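Local coordinates for protein serine protease pet (Escherichia coli, PDB 4OM9) that probably acts as a secreted serine protease of enteroaggregative bacteria, an autotransporter enterotoxin whose passenger domain joins a peptidase domain to a long beta-helix, at residues A[131-136]-A[214-219]; A[460-465]-A[482-487]; A[890-895]-A[933-938]. All blocks are in the same frame, centred on the assembly; numbering follows the deposited sequence.

Contact 1 of 3, residues A[131-136]-A[214-219]; sequences IDRYGV and VFDNKE
Asp132 offers its backbone O to the side-chain amide of Asn217, whose ND2 lies 2.8 Å from it; this donor sits well above the carbonyl plane, although the oxygen stays within the plane of the Asn217 amide. Arg133 O is taken by Asn217 N at 2.6 Å in an almost straight bond of 171°. With CG anti to the backbone N (chi1 176°), the Arg133 chain passes its aliphatic part over the Asp216 carboxylate, CG 3.6 Å from OD1, before NH1 returns to form a salt bridge 3.2 Å from both Asp216 OD1 and OD2. The guanidinium and carboxylate planes are 68° apart. Asp216 OD1 is gripped further by Lys218 N and Glu219 N, an Asx turn and Asx motif that bend the chain after strand 211-216. Both partners belong to the chymotrypsin-like peptidase domain of clan PA: the end of helix 127-134 packs on the exit of a strand in its second antiparallel sheet. The buried Tyr134 ring sets its CE1 3.8 Å from Asp216 CB. A water joins Tyr134 O to Phe215 N. At Gly135, where the backbone leaves helical torsions, O accepts a second bond from Asn217 ND2, at 3.0 Å, in the carbonyl plane and on a lone pair.

Contact 2 of 3, residues A[460-465]-A[482-487]; sequences ESVLSV and RLEHHL
Leu463 and Leu483 lie side by side, pointing the same way into the interior of the right-handed parallel beta-helix, where strands 461-465 and 482-486 are paired in parallel on successive coils. This inner side is tightly filled: Leu483 CD1 sits 3.9 Å from Leu463 CG and 4.0 Å from Val465 CG2. Backbone bonds run from Arg482 N to Ser461 O, Leu463 N to Arg482 O, Glu484 N to Leu463 O and Val465 N to Glu484 O. The other face, carrying Val462, Ser464, Arg482 and Glu484, is largely polar and only partly buried. There the extended Arg482 chain brings its guanidinium to Glu484 in a salt bridge along the same strand, while Val462 CG1 packs 3.6 Å from Glu484 CD. A water links Ser464 OG to Glu484 OE1 in place of a direct contact. Glu460 lays its carboxylate beside Arg482 CB, but its OE2 is bonded to Asn505. Buried His485 has both ring nitrogens bonded to carbonyls, NE2 to Ala494 O, which would be consistent with a protonated imidazole; ND1 donates within the ring plane to Val465 O at 2.7 Å.

Contact 3 of 3, residues A[890-895]-A[933-938]; sequences LNIDLV and WTLTGY
Residues 890-895 and 933-935 run in nearly opposite directions, 158° apart, with Asp893 facing Thr934 and Leu894 facing Trp933, yet neither segment forms a regular strand. Trp933 O receives a CA-H...O contact from Asp893 CA at 3.2 Å, with 149° at the hydrogen. Ile892 O, another acceptor, points into the same neighbourhood and is covered instead by a methyl, Leu935 CD1, at 3.2 Å. That methyl also touches Ile892 CG1 at 3.6 Å, the two side chains crossing obliquely, and Leu935 CD2 approaches the Ile892 CD1 end. Further on, Leu894 and Trp933 meet through their first carbons, CB to CB at 3.9 Å, close to the backbone.

Val895 reaches the six-membered part of the Trp933 indole. Its CG2, placed between the backbone N and the carbonyl carbon (CG1 takes the position beside N, chi1 -50°), comes 3.3 Å from Trp933 CE3 and 3.5 Å from CZ3, arriving obliquely to the ring. The indole is also met edge-to-face by the Phe906 ring and touched by Ile922, which places this buried end of the contact in an aromatic and aliphatic cluster. At the other end the packing is thinner: Leu890 O is 3.5 Å from Thr934 OG1 without the angle for a bond. The CB of Asp893 points away from residues 933-938, and its OD1 lies close to the carboxylate of Glu926, a pairing that might raise the proton affinity of one of them. These two irregular loop segments, packed chiefly through apolar side chains, differ from the parallel stacking of beta-helix coils; they lie in the C-terminal part of the passenger domain, consistent with the region that caps the beta-helix in autotransporters.

From the N terminus, contact 1 is met first: 77 intervening residues, rich in strand, lead out of helix 127-134 and back to the exit of strand 211-216, closing a loop within the peptidase domain. Contact 2 follows in the beta-helix; 16 residues separate its segments, and with the paired strands they make one coil. Contact 3 comes last, bringing together two loop segments separated by 37 residues in the C-terminal region beyond strand 794-796. The three loops lie in series, neither nesting nor crossing. The centre of contact 1 is about 49 Å from that of contact 2 and about 92 Å from that of contact 3. Between the centres of contact 2 and contact 3 lie about 70 Å.

Contact 1 of 3, residues A[131-136]-A[214-219]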
ATOM      1  N   ILE A 131      26.555  20.495  23.421  1.00 39.80           N
ATOM      2  CA  ILE A 131      26.855  20.644  22.009  1.00 39.60           C
ATOM      3  C   ILE A 131      27.167  19.288  21.384  1.00 42.87           C
ATOM      4  O   ILE A 131      26.623  18.948  20.338  1.00 44.89           O
ATOM      5  CB  ILE A 131      28.037  21.611  21.784  1.00 44.56           C
ATOM      6  CG1 ILE A 131      27.619  23.041  22.142  1.00 46.59           C
ATOM      7  CG2 ILE A 131      28.543  21.523  20.328  1.00 43.17           C
ATOM      8  CD1 ILE A 131      28.763  23.969  22.421  1.00 43.80           C
ATOM      9  N   ASP A 132      28.011  18.504  22.046  1.00 46.12           N
ATOM     10  CA  ASP A 132      28.374  17.181  21.551  1.00 44.12           C
ATOM     11  C   ASP A 132      27.188  16.192  21.564  1.00 41.46           C
ATOM     12  O   ASP A 132      27.089  15.347  20.677  1.00 41.99           O
ATOM     13  CB  ASP A 132      29.558  16.636  22.355  1.00 45.47           C
ATOM     14  CG  ASP A 132      30.869  17.395  22.060  1.00 54.77           C
ATOM     15  OD1 ASP A 132      31.071  17.821  20.896  1.00 54.96           O
ATOM     16  OD2 ASP A 132      31.699  17.579  22.980  1.00 51.42           O
ATOM     17  N   ARG A 133      26.280  16.318  22.537  1.00 39.69           N
ATOM     18  CA  ARG A 133      25.135  15.413  22.627  1.00 41.80           C
ATOM     19  C   ARG A 133      24.021  15.765  21.636  1.00 41.77           C
ATOM     20  O   ARG A 133      23.345  14.882  21.111  1.00 41.46           O
ATOM     21  CB  ARG A 133      24.556  15.396  24.054  1.00 43.04           C
ATOM     22  CG  ARG A 133      23.297  14.525  24.178  1.00 44.29           C
ATOM     23  CD  ARG A 133      22.900  14.225  25.613  1.00 47.81           C
ATOM     24  NE  ARG A 133      23.954  13.545  26.357  1.00 53.64           N
ATOM     25  CZ  ARG A 133      24.226  12.251  26.247  1.00 56.89           C
ATOM     26  NH1 ARG A 133      23.530  11.497  25.409  1.00 54.67           N
ATOM     27  NH2 ARG A 133      25.200  11.710  26.966  1.00 56.79           N
ATOM     28  N   TYR A 134      23.827  17.052  21.374  1.00 37.91           N
ATOM     29  CA  TYR A 134      22.704  17.470  20.549  1.00 35.88           C
ATOM     30  C   TYR A 134      23.089  18.241  19.290  1.00 37.44           C
ATOM     31  O   TYR A 134      22.215  18.730  18.564  1.00 37.83           O
ATOM     32  CB  TYR A 134      21.742  18.319  21.378  1.00 34.43           C
ATOM     33  CG  TYR A 134      21.217  17.634  22.614  1.00 33.27           C
ATOM     34  CD1 TYR A 134      20.173  16.711  22.548  1.00 32.81           C
ATOM     35  CD2 TYR A 134      21.763  17.905  23.847  1.00 33.63           C
ATOM     36  CE1 TYR A 134      19.690  16.111  23.683  1.00 32.70           C
ATOM     37  CE2 TYR A 134      21.302  17.306  24.965  1.00 33.74           C
ATOM     38  CZ  TYR A 134      20.274  16.412  24.890  1.00 33.09           C
ATOM     39  OH  TYR A 134      19.837  15.830  26.056  1.00 37.21           O
ATOM     40  N   GLY A 135      24.387  18.351  19.022  1.00 46.22           N
ATOM     41  CA  GLY A 135      24.852  19.054  17.837  1.00 48.71           C
ATOM     42  C   GLY A 135      24.646  18.307  16.539  1.00 50.73           C
ATOM     43  O   GLY A 135      24.672  17.075  16.494  1.00 49.91           O
ATOM     44  N   VAL A 136      24.426  19.069  15.474  1.00 46.46           N
ATOM     45  CA  VAL A 136      24.146  18.512  14.158  1.00 48.55           C
ATOM     46  C   VAL A 136      25.212  18.980  13.174  1.00 57.04           C
ATOM     47  O   VAL A 136      25.603  20.154  13.184  1.00 52.25           O
ATOM     48  CB  VAL A 136      22.749  18.939  13.656  1.00 47.99           C
ATOM     49  CG1 VAL A 136      22.422  18.288  12.304  1.00 49.04           C
ATOM     50  CG2 VAL A 136      21.693  18.601  14.682  1.00 40.08           C
ATOM     51  N   VAL A 214      14.896  18.820  20.490  1.00 27.47           N
ATOM     52  CA  VAL A 214      16.298  18.819  20.185  1.00 29.00           C
ATOM     53  C   VAL A 214      16.729  17.352  20.176  1.00 29.44           C
ATOM     54  O   VAL A 214      16.093  16.529  20.818  1.00 32.50           O
ATOM     55  CB  VAL A 214      17.023  19.732  21.202  1.00 32.24           C
ATOM     56  CG1 VAL A 214      18.095  19.018  21.960  1.00 31.53           C
ATOM     57  CG2 VAL A 214      17.506  21.000  20.529  1.00 28.98           C
ATOM     58  N   PHE A 215      17.733  16.993  19.388  1.00 32.04           N
ATOM     59  CA  PHE A 215      17.950  15.584  19.072  1.00 34.16           C
ATOM     60  C   PHE A 215      19.256  15.038  19.626  1.00 34.19           C
ATOM     61  O   PHE A 215      20.345  15.503  19.276  1.00 38.63           O
ATOM     62  CB  PHE A 215      17.892  15.388  17.555  1.00 34.39           C
ATOM     63  CG  PHE A 215      18.126  13.968  17.101  1.00 35.68           C
ATOM     64  CD1 PHE A 215      17.086  13.047  17.074  1.00 37.75           C
ATOM     65  CD2 PHE A 215      19.380  13.565  16.662  1.00 43.02           C
ATOM     66  CE1 PHE A 215      17.293  11.743  16.641  1.00 38.32           C
ATOM     67  CE2 PHE A 215      19.599  12.267  16.223  1.00 41.31           C
ATOM     68  CZ  PHE A 215      18.542  11.347  16.215  1.00 44.14           C
ATOM     69  N   ASP A 216      19.124  14.034  20.482  1.00 33.85           N
ATOM     70  CA  ASP A 216      20.238  13.382  21.162  1.00 37.66           C
ATOM     71  C   ASP A 216      21.017  12.491  20.197  1.00 44.79           C
ATOM     72  O   ASP A 216      20.463  11.531  19.657  1.00 46.39           O
ATOM     73  CB  ASP A 216      19.685  12.574  22.343  1.00 39.92           C
ATOM     74  CG  ASP A 216      20.764  11.960  23.236  1.00 49.54           C
ATOM     75  OD1 ASP A 216      21.824  11.516  22.730  1.00 47.56           O
ATOM     76  OD2 ASP A 216      20.514  11.891  24.466  1.00 43.57           O
ATOM     77  N   ASN A 217      22.295  12.827  19.997  1.00 51.22           N
ATOM     78  CA  ASN A 217      23.247  12.133  19.102  1.00 52.20           C
ATOM     79  C   ASN A 217      23.514  10.673  19.392  1.00 56.50           C
ATOM     80  O   ASN A 217      23.760   9.889  18.482  1.00 58.14           O
ATOM     81  CB  ASN A 217      24.622  12.824  19.148  1.00 50.73           C
ATOM     82  CG  ASN A 217      24.795  13.835  18.069  1.00 60.40           C
ATOM     83  OD1 ASN A 217      24.286  13.661  16.959  1.00 71.01           O
ATOM     84  ND2 ASN A 217      25.512  14.908  18.374  1.00 53.46           N
ATOM     85  N   LYS A 218      23.552  10.341  20.677  1.00 49.78           N
ATOM     86  CA  LYS A 218      24.044   9.046  21.117  1.00 53.06           C
ATOM     87  C   LYS A 218      22.896   8.095  21.366  1.00 50.55           C
ATOM     88  O   LYS A 218      23.043   6.883  21.253  1.00 56.89           O
ATOM     89  CB  LYS A 218      24.879   9.198  22.385  1.00 55.39           C
ATOM     90  CG  LYS A 218      25.998  10.217  22.276  1.00 57.60           C
ATOM     91  CD  LYS A 218      26.979   9.858  21.178  1.00 56.47           C
ATOM     92  CE  LYS A 218      28.244  10.691  21.279  1.00 56.77           C
ATOM     93  NZ  LYS A 218      27.972  12.147  21.152  1.00 55.55           N
ATOM     94  N   GLU A 219      21.747   8.656  21.721  1.00 60.03           N
ATOM     95  CA  GLU A 219      20.573   7.855  22.022  1.00 55.94           C
ATOM     96  C   GLU A 219      19.649   7.811  20.820  1.00 55.34           C
ATOM     97  O   GLU A 219      18.684   7.057  20.807  1.00 58.05           O
ATOM     98  CB  GLU A 219      19.844   8.418  23.242  1.00 57.10           C
ATOM     99  CG  GLU A 219      20.730   8.623  24.462  1.00 54.14           C
ATOM    100  CD  GLU A 219      21.021   7.336  25.225  1.00 61.07           C
ATOM    101  OE1 GLU A 219      21.415   6.331  24.599  1.00 64.71           O
ATOM    102  OE2 GLU A 219      20.857   7.333  26.464  1.00 64.80           O
TER
HETATM  103  O   HOH W   1      19.381  18.925  18.020  1.00 30.72           O
HETATM  104  O   HOH W   2      21.925  15.852  17.464  1.00 30.98           O

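Contact 2 of 3, residues A[460-465]-A[482-487]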
ATOM      1  N   GLU A 460      -9.176 -20.379  12.963  1.00 41.04           N
ATOM      2  CA  GLU A 460      -9.176 -19.220  12.091  1.00 42.26           C
ATOM      3  C   GLU A 460     -10.365 -18.336  12.414  1.00 36.97           C
ATOM      4  O   GLU A 460     -11.442 -18.839  12.745  1.00 35.27           O
ATOM      5  CB  GLU A 460      -9.184 -19.659  10.619  1.00 39.85           C
ATOM      6  CG  GLU A 460     -10.051 -18.831   9.717  1.00 34.69           C
ATOM      7  CD  GLU A 460      -9.978 -19.314   8.279  1.00 36.88           C
ATOM      8  OE1 GLU A 460     -10.909 -20.033   7.835  1.00 40.55           O
ATOM      9  OE2 GLU A 460      -8.981 -18.990   7.600  1.00 37.78           O
ATOM     10  N   SER A 461     -10.147 -17.024  12.330  1.00 31.70           N
ATOM     11  CA  SER A 461     -11.171 -16.030  12.592  1.00 31.44           C
ATOM     12  C   SER A 461     -11.773 -15.529  11.297  1.00 29.13           C
ATOM     13  O   SER A 461     -11.056 -15.075  10.401  1.00 30.11           O
ATOM     14  CB  SER A 461     -10.598 -14.838  13.376  1.00 29.41           C
ATOM     15  OG  SER A 461     -10.404 -15.123  14.756  1.00 29.24           O
ATOM     16  N   VAL A 462     -13.095 -15.587  11.195  1.00 36.08           N
ATOM     17  CA  VAL A 462     -13.751 -15.017  10.027  1.00 34.47           C
ATOM     18  C   VAL A 462     -14.088 -13.574  10.324  1.00 34.27           C
ATOM     19  O   VAL A 462     -14.830 -13.280  11.265  1.00 33.30           O
ATOM     20  CB  VAL A 462     -15.035 -15.754   9.637  1.00 32.84           C
ATOM     21  CG1 VAL A 462     -15.666 -15.077   8.421  1.00 35.14           C
ATOM     22  CG2 VAL A 462     -14.753 -17.210   9.361  1.00 33.69           C
ATOM     23  N   LEU A 463     -13.519 -12.674   9.529  1.00 33.40           N
ATOM     24  CA  LEU A 463     -13.852 -11.265   9.618  1.00 32.20           C
ATOM     25  C   LEU A 463     -14.837 -10.893   8.502  1.00 33.55           C
ATOM     26  O   LEU A 463     -14.497 -10.931   7.322  1.00 34.79           O
ATOM     27  CB  LEU A 463     -12.584 -10.426   9.543  1.00 29.27           C
ATOM     28  CG  LEU A 463     -12.748  -8.932   9.278  1.00 31.69           C
ATOM     29  CD1 LEU A 463     -13.475  -8.280  10.438  1.00 30.17           C
ATOM     30  CD2 LEU A 463     -11.396  -8.285   9.068  1.00 26.75           C
ATOM     31  N   SER A 464     -16.062 -10.555   8.882  1.00 31.42           N
ATOM     32  CA  SER A 464     -17.085 -10.197   7.914  1.00 31.21           C
ATOM     33  C   SER A 464     -17.289  -8.680   7.867  1.00 31.80           C
ATOM     34  O   SER A 464     -17.459  -8.017   8.906  1.00 31.26           O
ATOM     35  CB  SER A 464     -18.408 -10.909   8.250  1.00 32.12           C
ATOM     36  OG  SER A 464     -18.243 -12.326   8.327  1.00 30.01           O
ATOM     37  N   VAL A 465     -17.255  -8.115   6.666  1.00 29.78           N
ATOM     38  CA  VAL A 465     -17.544  -6.699   6.495  1.00 29.05           C
ATOM     39  C   VAL A 465     -18.615  -6.580   5.456  1.00 30.26           C
ATOM     40  O   VAL A 465     -18.374  -6.875   4.290  1.00 30.50           O
ATOM     41  CB  VAL A 465     -16.322  -5.891   6.041  1.00 31.45           C
ATOM     42  CG1 VAL A 465     -16.675  -4.411   5.978  1.00 29.36           C
ATOM     43  CG2 VAL A 465     -15.139  -6.156   6.951  1.00 27.88           C
ATOM     44  N   ARG A 482      -9.853 -14.961   7.897  1.00 31.68           N
ATOM     45  CA  ARG A 482     -10.494 -15.041   6.595  1.00 32.86           C
ATOM     46  C   ARG A 482     -11.431 -13.859   6.501  1.00 32.67           C
ATOM     47  O   ARG A 482     -12.134 -13.553   7.469  1.00 29.68           O
ATOM     48  CB  ARG A 482     -11.243 -16.358   6.412  1.00 31.54           C
ATOM     49  CG  ARG A 482     -12.346 -16.324   5.382  1.00 34.35           C
ATOM     50  CD  ARG A 482     -13.068 -17.664   5.376  1.00 35.79           C
ATOM     51  NE  ARG A 482     -14.267 -17.668   4.542  1.00 36.78           N
ATOM     52  CZ  ARG A 482     -14.309 -18.100   3.285  1.00 40.64           C
ATOM     53  NH1 ARG A 482     -13.212 -18.553   2.687  1.00 40.16           N
ATOM     54  NH2 ARG A 482     -15.459 -18.082   2.623  1.00 39.36           N
ATOM     55  N   LEU A 483     -11.412 -13.182   5.350  1.00 32.68           N
ATOM     56  CA  LEU A 483     -12.210 -11.978   5.144  1.00 31.22           C
ATOM     57  C   LEU A 483     -13.362 -12.238   4.199  1.00 30.22           C
ATOM     58  O   LEU A 483     -13.136 -12.744   3.107  1.00 30.45           O
ATOM     59  CB  LEU A 483     -11.348 -10.861   4.581  1.00 28.46           C
ATOM     60  CG  LEU A 483     -12.058  -9.568   4.168  1.00 31.19           C
ATOM     61  CD1 LEU A 483     -12.728  -8.916   5.340  1.00 27.98           C
ATOM     62  CD2 LEU A 483     -11.066  -8.602   3.596  1.00 30.63           C
ATOM     63  N   GLU A 484     -14.578 -11.870   4.605  1.00 28.16           N
ATOM     64  CA  GLU A 484     -15.758 -12.075   3.781  1.00 28.58           C
ATOM     65  C   GLU A 484     -16.557 -10.803   3.556  1.00 28.37           C
ATOM     66  O   GLU A 484     -16.909 -10.114   4.493  1.00 31.53           O
ATOM     67  CB  GLU A 484     -16.673 -13.150   4.401  1.00 28.94           C
ATOM     68  CG  GLU A 484     -16.005 -14.494   4.540  1.00 31.34           C
ATOM     69  CD  GLU A 484     -16.920 -15.577   5.061  1.00 32.98           C
ATOM     70  OE1 GLU A 484     -18.094 -15.283   5.366  1.00 32.51           O
ATOM     71  OE2 GLU A 484     -16.458 -16.735   5.172  1.00 39.53           O
ATOM     72  N   HIS A 485     -16.875 -10.504   2.308  1.00 28.74           N
ATOM     73  CA  HIS A 485     -17.779  -9.400   1.996  1.00 28.79           C
ATOM     74  C   HIS A 485     -19.016 -10.000   1.292  1.00 29.48           C
ATOM     75  O   HIS A 485     -19.109  -9.952   0.079  1.00 29.98           O
ATOM     76  CB  HIS A 485     -17.042  -8.366   1.136  1.00 28.79           C
ATOM     77  CG  HIS A 485     -17.854  -7.173   0.744  1.00 29.00           C
ATOM     78  ND1 HIS A 485     -18.638  -6.472   1.633  1.00 28.76           N
ATOM     79  CD2 HIS A 485     -17.965  -6.526  -0.438  1.00 29.53           C
ATOM     80  CE1 HIS A 485     -19.208  -5.456   1.014  1.00 29.15           C
ATOM     81  NE2 HIS A 485     -18.816  -5.464  -0.245  1.00 29.64           N
ATOM     82  N   HIS A 486     -19.927 -10.603   2.069  1.00 29.58           N
ATOM     83  CA  HIS A 486     -21.116 -11.299   1.551  1.00 32.68           C
ATOM     84  C   HIS A 486     -22.412 -10.523   1.763  1.00 35.81           C
ATOM     85  O   HIS A 486     -22.701 -10.050   2.868  1.00 33.35           O
ATOM     86  CB  HIS A 486     -21.281 -12.660   2.215  1.00 30.50           C
ATOM     87  CG  HIS A 486     -20.133 -13.596   2.005  1.00 30.50           C
ATOM     88  ND1 HIS A 486     -20.093 -14.845   2.572  1.00 30.79           N
ATOM     89  CD2 HIS A 486     -18.993 -13.460   1.281  1.00 31.14           C
ATOM     90  CE1 HIS A 486     -18.974 -15.460   2.201  1.00 30.99           C
ATOM     91  NE2 HIS A 486     -18.292 -14.640   1.424  1.00 33.00           N
ATOM     92  N   LEU A 487     -23.212 -10.409   0.715  1.00 37.03           N
ATOM     93  CA  LEU A 487     -24.551  -9.857   0.868  1.00 40.04           C
ATOM     94  C   LEU A 487     -25.560 -10.841   0.300  1.00 41.91           C
ATOM     95  O   LEU A 487     -25.213 -11.658  -0.552  1.00 41.49           O
ATOM     96  CB  LEU A 487     -24.660  -8.490   0.205  1.00 38.32           C
ATOM     97  CG  LEU A 487     -24.097  -7.380   1.098  1.00 38.79           C
ATOM     98  CD1 LEU A 487     -24.085  -6.062   0.391  1.00 34.80           C
ATOM     99  CD2 LEU A 487     -24.952  -7.280   2.339  1.00 38.61           C
TER
HETATM  100  O   HOH W   3     -19.927 -13.164   6.008  1.00 30.72           O

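Contact 3 of 3, residues A[890-895]-A[933-938]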
ATOM      1  N   LEU A 890       2.687 -33.426 -60.772  1.00112.02           N
ATOM      2  CA  LEU A 890       3.485 -33.120 -61.956  1.00110.16           C
ATOM      3  C   LEU A 890       3.988 -31.682 -61.920  1.00113.29           C
ATOM      4  O   LEU A 890       5.155 -31.433 -61.607  1.00119.11           O
ATOM      5  CB  LEU A 890       2.677 -33.366 -63.232  1.00105.27           C
ATOM      6  CG  LEU A 890       2.317 -34.822 -63.532  1.00100.18           C
ATOM      7  CD1 LEU A 890       1.439 -34.924 -64.767  1.00 99.17           C
ATOM      8  CD2 LEU A 890       3.574 -35.649 -63.701  1.00104.31           C
ATOM      9  N   ASN A 891       3.106 -30.742 -62.249  1.00106.07           N
ATOM     10  CA  ASN A 891       3.449 -29.323 -62.232  1.00108.31           C
ATOM     11  C   ASN A 891       2.607 -28.545 -61.218  1.00110.52           C
ATOM     12  O   ASN A 891       1.452 -28.208 -61.474  1.00108.65           O
ATOM     13  CB  ASN A 891       3.287 -28.716 -63.627  1.00101.46           C
ATOM     14  CG  ASN A 891       4.013 -29.512 -64.698  1.00104.32           C
ATOM     15  OD1 ASN A 891       4.856 -30.356 -64.398  1.00106.22           O
ATOM     16  ND2 ASN A 891       3.691 -29.243 -65.957  1.00105.04           N
ATOM     17  N   ILE A 892       3.202 -28.271 -60.060  1.00 95.64           N
ATOM     18  CA  ILE A 892       2.523 -27.549 -58.983  1.00 99.81           C
ATOM     19  C   ILE A 892       3.509 -26.687 -58.189  1.00 95.66           C
ATOM     20  O   ILE A 892       4.409 -27.200 -57.525  1.00 95.50           O
ATOM     21  CB  ILE A 892       1.798 -28.513 -58.033  1.00 99.34           C
ATOM     22  CG1 ILE A 892       2.417 -29.906 -58.120  1.00100.75           C
ATOM     23  CG2 ILE A 892       0.318 -28.594 -58.385  1.00 96.97           C
ATOM     24  CD1 ILE A 892       1.893 -30.872 -57.075  1.00104.04           C
ATOM     25  N   ASP A 893       3.331 -25.373 -58.279  1.00104.50           N
ATOM     26  CA  ASP A 893       4.282 -24.418 -57.724  1.00109.72           C
ATOM     27  C   ASP A 893       4.271 -24.399 -56.202  1.00114.15           C
ATOM     28  O   ASP A 893       3.332 -24.884 -55.570  1.00113.85           O
ATOM     29  CB  ASP A 893       3.988 -23.022 -58.265  1.00111.29           C
ATOM     30  CG  ASP A 893       4.118 -22.951 -59.768  1.00111.27           C
ATOM     31  OD1 ASP A 893       4.920 -23.730 -60.322  1.00108.89           O
ATOM     32  OD2 ASP A 893       3.424 -22.120 -60.394  1.00109.02           O
ATOM     33  N   LEU A 894       5.313 -23.823 -55.611  1.00115.93           N
ATOM     34  CA  LEU A 894       5.418 -23.803 -54.160  1.00113.49           C
ATOM     35  C   LEU A 894       5.691 -22.406 -53.596  1.00110.48           C
ATOM     36  O   LEU A 894       5.475 -22.170 -52.408  1.00112.19           O
ATOM     37  CB  LEU A 894       6.500 -24.786 -53.698  1.00115.28           C
ATOM     38  CG  LEU A 894       6.219 -26.276 -53.943  1.00108.85           C
ATOM     39  CD1 LEU A 894       7.268 -27.141 -53.262  1.00106.98           C
ATOM     40  CD2 LEU A 894       4.826 -26.673 -53.473  1.00107.72           C
ATOM     41  N   VAL A 895       6.169 -21.482 -54.430  1.00107.35           N
ATOM     42  CA  VAL A 895       6.255 -20.074 -54.025  1.00110.41           C
ATOM     43  C   VAL A 895       5.877 -19.142 -55.177  1.00105.79           C
ATOM     44  O   VAL A 895       5.485 -19.602 -56.252  1.00100.81           O
ATOM     45  CB  VAL A 895       7.668 -19.672 -53.521  1.00110.06           C
ATOM     46  CG1 VAL A 895       8.197 -20.646 -52.464  1.00106.58           C
ATOM     47  CG2 VAL A 895       8.621 -19.558 -54.672  1.00108.30           C
ATOM     48  N   TRP A 933       8.890 -23.163 -57.501  1.00145.55           N
ATOM     49  CA  TRP A 933       9.513 -24.461 -57.254  1.00143.58           C
ATOM     50  C   TRP A 933       8.549 -25.575 -57.710  1.00144.30           C
ATOM     51  O   TRP A 933       7.343 -25.469 -57.486  1.00145.38           O
ATOM     52  CB  TRP A 933       9.858 -24.607 -55.767  1.00141.27           C
ATOM     53  CG  TRP A 933      11.258 -24.166 -55.355  1.00139.74           C
ATOM     54  CD1 TRP A 933      12.296 -24.980 -55.008  1.00137.65           C
ATOM     55  CD2 TRP A 933      11.751 -22.816 -55.221  1.00140.22           C
ATOM     56  NE1 TRP A 933      13.401 -24.231 -54.678  1.00136.84           N
ATOM     57  CE2 TRP A 933      13.096 -22.909 -54.801  1.00138.39           C
ATOM     58  CE3 TRP A 933      11.193 -21.556 -55.422  1.00142.06           C
ATOM     59  CZ2 TRP A 933      13.884 -21.777 -54.585  1.00138.40           C
ATOM     60  CZ3 TRP A 933      11.982 -20.437 -55.200  1.00142.01           C
ATOM     61  CH2 TRP A 933      13.311 -20.556 -54.787  1.00140.22           C
ATOM     62  N   THR A 934       9.058 -26.630 -58.353  1.00146.13           N
ATOM     63  CA  THR A 934       8.182 -27.710 -58.831  1.00149.34           C
ATOM     64  C   THR A 934       8.468 -29.071 -58.176  1.00152.36           C
ATOM     65  O   THR A 934       8.954 -29.124 -57.048  1.00152.72           O
ATOM     66  CB  THR A 934       8.267 -27.870 -60.359  1.00154.85           C
ATOM     67  OG1 THR A 934       7.298 -28.834 -60.792  1.00153.18           O
ATOM     68  CG2 THR A 934       9.650 -28.329 -60.782  1.00157.08           C
ATOM     69  N   LEU A 935       8.137 -30.164 -58.872  1.00142.97           N
ATOM     70  CA  LEU A 935       8.246 -31.514 -58.304  1.00141.16           C
ATOM     71  C   LEU A 935       8.752 -32.598 -59.266  1.00141.23           C
ATOM     72  O   LEU A 935       8.640 -32.473 -60.493  1.00143.18           O
ATOM     73  CB  LEU A 935       6.890 -31.958 -57.747  1.00141.61           C
ATOM     74  CG  LEU A 935       6.379 -31.358 -56.433  1.00140.85           C
ATOM     75  CD1 LEU A 935       5.685 -30.027 -56.658  1.00142.87           C
ATOM     76  CD2 LEU A 935       5.447 -32.337 -55.739  1.00140.36           C
ATOM     77  N   THR A 936       9.304 -33.667 -58.689  1.00148.80           N
ATOM     78  CA  THR A 936       9.719 -34.845 -59.455  1.00149.47           C
ATOM     79  C   THR A 936       9.255 -36.157 -58.805  1.00145.94           C
ATOM     80  O   THR A 936       8.080 -36.311 -58.467  1.00139.42           O
ATOM     81  CB  THR A 936      11.258 -34.908 -59.644  1.00144.66           C
ATOM     82  OG1 THR A 936      11.899 -35.097 -58.378  1.00143.34           O
ATOM     83  CG2 THR A 936      11.783 -33.640 -60.303  1.00143.79           C
ATOM     84  N   GLY A 937      10.189 -37.089 -58.617  1.00150.51           N
ATOM     85  CA  GLY A 937       9.851 -38.480 -58.362  1.00149.66           C
ATOM     86  C   GLY A 937       9.869 -39.040 -56.948  1.00149.33           C
ATOM     87  O   GLY A 937       9.132 -38.576 -56.082  1.00149.64           O
ATOM     88  N   TYR A 938      10.696 -40.047 -56.728  1.00150.18           N
ATOM     89  CA  TYR A 938      10.759 -40.677 -55.426  1.00148.68           C
ATOM     90  C   TYR A 938      11.991 -41.554 -55.313  1.00146.22           C
ATOM     91  O   TYR A 938      12.590 -41.914 -56.311  1.00141.81           O
ATOM     92  CB  TYR A 938       9.445 -41.415 -55.144  1.00146.32           C
ATOM     93  CG  TYR A 938       9.518 -42.895 -54.904  1.00145.69           C
ATOM     94  CD1 TYR A 938       9.713 -43.390 -53.638  1.00144.65           C
ATOM     95  CD2 TYR A 938       9.386 -43.792 -55.948  1.00145.91           C
ATOM     96  CE1 TYR A 938       9.764 -44.739 -53.404  1.00143.28           C
ATOM     97  CE2 TYR A 938       9.447 -45.148 -55.724  1.00142.54           C
ATOM     98  CZ  TYR A 938       9.644 -45.609 -54.448  1.00140.62           C
ATOM     99  OH  TYR A 938       9.699 -46.948 -54.213  1.00135.95           O
TER